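PDB 5J8Y: polycomb protein Sfmbt from Drosophila melanogaster, which pairs through its SAM domain with the SAM domain of Scm, a link through which PhoRC probably targets PRC1 to Polycomb response elements. Local coordinates for residues C[29-35]-C[50-54]. Residue numbers count along the deposited sequence, not the author numbering.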
ATOM      1  N   THR C  29       5.841  10.262 -12.426  1.00 38.97           N
ATOM      2  CA  THR C  29       4.415  10.094 -12.722  1.00 39.96           C
ATOM      3  C   THR C  29       3.582  11.222 -12.112  1.00 37.71           C
ATOM      4  O   THR C  29       2.665  11.749 -12.705  1.00 36.00           O
ATOM      5  CB  THR C  29       3.853   8.747 -12.261  1.00 39.73           C
ATOM      6  OG1 THR C  29       4.729   7.691 -12.661  1.00 39.81           O
ATOM      7  CG2 THR C  29       2.565   8.537 -12.875  1.00 37.11           C
ATOM      8  N   PHE C  30       3.966  11.585 -10.919  1.00 35.65           N
ATOM      9  CA  PHE C  30       3.299  12.619 -10.199  1.00 36.21           C
ATOM     10  C   PHE C  30       3.459  13.977 -10.942  1.00 36.99           C
ATOM     11  O   PHE C  30       2.533  14.742 -11.047  1.00 36.08           O
ATOM     12  CB  PHE C  30       3.793  12.649  -8.777  1.00 34.97           C
ATOM     13  CG  PHE C  30       2.908  11.913  -7.822  1.00 36.46           C
ATOM     14  CD1 PHE C  30       2.545  10.636  -8.081  1.00 36.36           C
ATOM     15  CD2 PHE C  30       2.436  12.506  -6.677  1.00 33.82           C
ATOM     16  CE1 PHE C  30       1.709   9.948  -7.226  1.00 37.23           C
ATOM     17  CE2 PHE C  30       1.622  11.816  -5.819  1.00 35.24           C
ATOM     18  CZ  PHE C  30       1.249  10.547  -6.098  1.00 35.17           C
ATOM     19  N   SER C  31       4.658  14.240 -11.433  1.00 36.19           N
ATOM     20  CA  SER C  31       4.980  15.442 -12.223  1.00 38.09           C
ATOM     21  C   SER C  31       4.283  15.492 -13.527  1.00 39.10           C
ATOM     22  O   SER C  31       3.689  16.468 -13.878  1.00 39.20           O
ATOM     23  CB  SER C  31       6.443  15.506 -12.509  1.00 36.71           C
ATOM     24  OG  SER C  31       7.122  15.862 -11.384  1.00 39.53           O
ATOM     25  N   ARG C  32       4.292  14.379 -14.213  1.00 41.35           N
ATOM     26  CA  ARG C  32       3.668  14.310 -15.501  1.00 42.50           C
ATOM     27  C   ARG C  32       2.214  14.601 -15.363  1.00 41.40           C
ATOM     28  O   ARG C  32       1.668  15.263 -16.187  1.00 43.48           O
ATOM     29  CB  ARG C  32       3.841  12.943 -16.117  1.00 43.42           C
ATOM     30  CG  ARG C  32       5.149  12.669 -16.789  1.00 47.49           C
ATOM     31  CD  ARG C  32       5.063  11.279 -17.397  1.00 51.11           C
ATOM     32  NE  ARG C  32       5.044  10.263 -16.381  1.00 48.03           N
ATOM     33  CZ  ARG C  32       6.115   9.921 -15.695  1.00 46.29           C
ATOM     34  NH1 ARG C  32       7.253  10.487 -15.920  1.00 46.61           N
ATOM     35  NH2 ARG C  32       6.041   9.015 -14.792  1.00 46.16           N
ATOM     36  N   ASN C  33       1.589  14.107 -14.320  1.00 37.50           N
ATOM     37  CA  ASN C  33       0.205  14.400 -14.084  1.00 38.19           C
ATOM     38  C   ASN C  33      -0.067  15.681 -13.321  1.00 40.41           C
ATOM     39  O   ASN C  33      -1.177  15.966 -12.918  1.00 38.79           O
ATOM     40  CB  ASN C  33      -0.418  13.254 -13.355  1.00 36.86           C
ATOM     41  CG  ASN C  33      -0.531  12.073 -14.198  1.00 37.64           C
ATOM     42  OD1 ASN C  33      -1.462  11.939 -14.964  1.00 38.74           O
ATOM     43  ND2 ASN C  33       0.434  11.210 -14.082  1.00 38.66           N
ATOM     44  N   LYS C  34       0.965  16.451 -13.128  1.00 40.52           N
ATOM     45  CA  LYS C  34       0.823  17.705 -12.482  1.00 39.08           C
ATOM     46  C   LYS C  34       0.050  17.608 -11.203  1.00 37.60           C
ATOM     47  O   LYS C  34      -1.014  18.147 -11.028  1.00 38.70           O
ATOM     48  CB  LYS C  34       0.227  18.707 -13.443  1.00 42.75           C
ATOM     49  CG  LYS C  34       1.217  19.185 -14.485  1.00 44.88           C
ATOM     50  CD  LYS C  34       0.704  20.340 -15.281  1.00 52.50           C
ATOM     51  CE  LYS C  34       1.202  21.695 -14.789  1.00 59.01           C
ATOM     52  NZ  LYS C  34       0.615  22.798 -15.607  1.00 58.88           N
ATOM     53  N   ILE C  35       0.652  16.884 -10.285  1.00 36.44           N
ATOM     54  CA  ILE C  35       0.154  16.740  -8.945  1.00 36.54           C
ATOM     55  C   ILE C  35       0.944  17.710  -8.067  1.00 32.88           C
ATOM     56  O   ILE C  35       2.073  17.458  -7.716  1.00 30.63           O
ATOM     57  CB  ILE C  35       0.313  15.303  -8.429  1.00 35.10           C
ATOM     58  CG1 ILE C  35      -0.361  14.309  -9.374  1.00 37.09           C
ATOM     59  CG2 ILE C  35      -0.194  15.195  -6.997  1.00 34.20           C
ATOM     60  CD1 ILE C  35      -1.852  14.208  -9.263  1.00 37.70           C
ATOM     61  N   PRO C  50      -4.339   4.291 -10.319  1.00 32.66           N
ATOM     62  CA  PRO C  50      -3.784   4.413 -11.673  1.00 32.42           C
ATOM     63  C   PRO C  50      -2.510   5.257 -11.738  1.00 31.98           C
ATOM     64  O   PRO C  50      -1.718   5.067 -12.661  1.00 33.94           O
ATOM     65  CB  PRO C  50      -4.918   5.080 -12.461  1.00 33.07           C
ATOM     66  CG  PRO C  50      -5.749   5.766 -11.439  1.00 33.51           C
ATOM     67  CD  PRO C  50      -5.672   4.909 -10.215  1.00 32.20           C
ATOM     68  N   LEU C  51      -2.268   6.147 -10.795  1.00 32.03           N
ATOM     69  CA  LEU C  51      -1.058   6.940 -10.773  1.00 33.14           C
ATOM     70  C   LEU C  51       0.123   6.099 -10.422  1.00 34.39           C
ATOM     71  O   LEU C  51       1.206   6.549 -10.551  1.00 36.00           O
ATOM     72  CB  LEU C  51      -1.101   8.089  -9.771  1.00 34.27           C
ATOM     73  CG  LEU C  51      -1.589   9.465 -10.190  1.00 37.83           C
ATOM     74  CD1 LEU C  51      -1.378  10.490  -9.113  1.00 37.51           C
ATOM     75  CD2 LEU C  51      -0.958   9.955 -11.482  1.00 39.18           C
ATOM     76  N   LEU C  52      -0.101   4.897  -9.938  1.00 33.11           N
ATOM     77  CA  LEU C  52       0.989   3.995  -9.580  1.00 32.03           C
ATOM     78  C   LEU C  52       0.853   2.641 -10.271  1.00 30.81           C
ATOM     79  O   LEU C  52       1.265   1.615  -9.733  1.00 31.57           O
ATOM     80  CB  LEU C  52       1.039   3.807  -8.063  1.00 30.96           C
ATOM     81  CG  LEU C  52       1.228   5.075  -7.228  1.00 30.96           C
ATOM     82  CD1 LEU C  52       1.327   4.701  -5.777  1.00 29.69           C
ATOM     83  CD2 LEU C  52       2.460   5.852  -7.644  1.00 35.29           C
ATOM     84  N   GLY C  53       0.271   2.648 -11.466  1.00 31.20           N
ATOM     85  CA  GLY C  53       0.197   1.455 -12.291  1.00 30.24           C
ATOM     86  C   GLY C  53      -0.688   0.368 -11.714  1.00 30.26           C
ATOM     87  O   GLY C  53      -0.422  -0.820 -11.897  1.00 29.20           O
ATOM     88  N   MET C  54      -1.738   0.775 -11.016  1.00 29.54           N
ATOM     89  CA  MET C  54      -2.695  -0.144 -10.447  1.00 29.15           C
ATOM     90  C   MET C  54      -2.033  -1.122  -9.468  1.00 28.15           C
ATOM     91  O   MET C  54      -2.437  -2.252  -9.352  1.00 31.66           O
ATOM     92  CB  MET C  54      -3.442  -0.910 -11.543  1.00 30.05           C
ATOM     93  CG  MET C  54      -4.269  -0.037 -12.486  1.00 30.43           C
ATOM     94  SD  MET C  54      -5.347   1.165 -11.697  1.00 28.92           S
ATOM     95  CE  MET C  54      -6.599   0.083 -11.042  1.00 31.00           C
TER
HETATM   96  O   HOH W   1       4.131   5.846 -10.753  1.00 34.31           O
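Two helix ends of the SAM domain meet here in a small, mainly apolar contact: the C-terminal part of helix 27-32 and the end of helix 45-51. L51 lays its side chain against T29, F30, N33 and I35. L51 CD1 lies 3.7 Å from F30 CE1 and 3.8 Å from I35 CD1, and makes an off-centre CH-pi contact with the F30 ring (4.1 Å to the centroid); L51 CD2 comes within 3.2 Å of N33 ND2. N33 ND2 donates a hydrogen bond to T29 O (2.7 Å). No direct hydrogen bond joins the segments, but a water bridges them, 2.7 Å from T29 OG1 and donating to L51 O at 3.0 Å. The backbone leaves each helix in a Schellman motif, with K34 and G53 as the positive-phi C-prime residues; the first brings I35 back toward L51. Deeper in the five-helix bundle, F30 packs on V14 and L18 of helix 11-20, while L52 rests on P58 and I62 of helix 56-71.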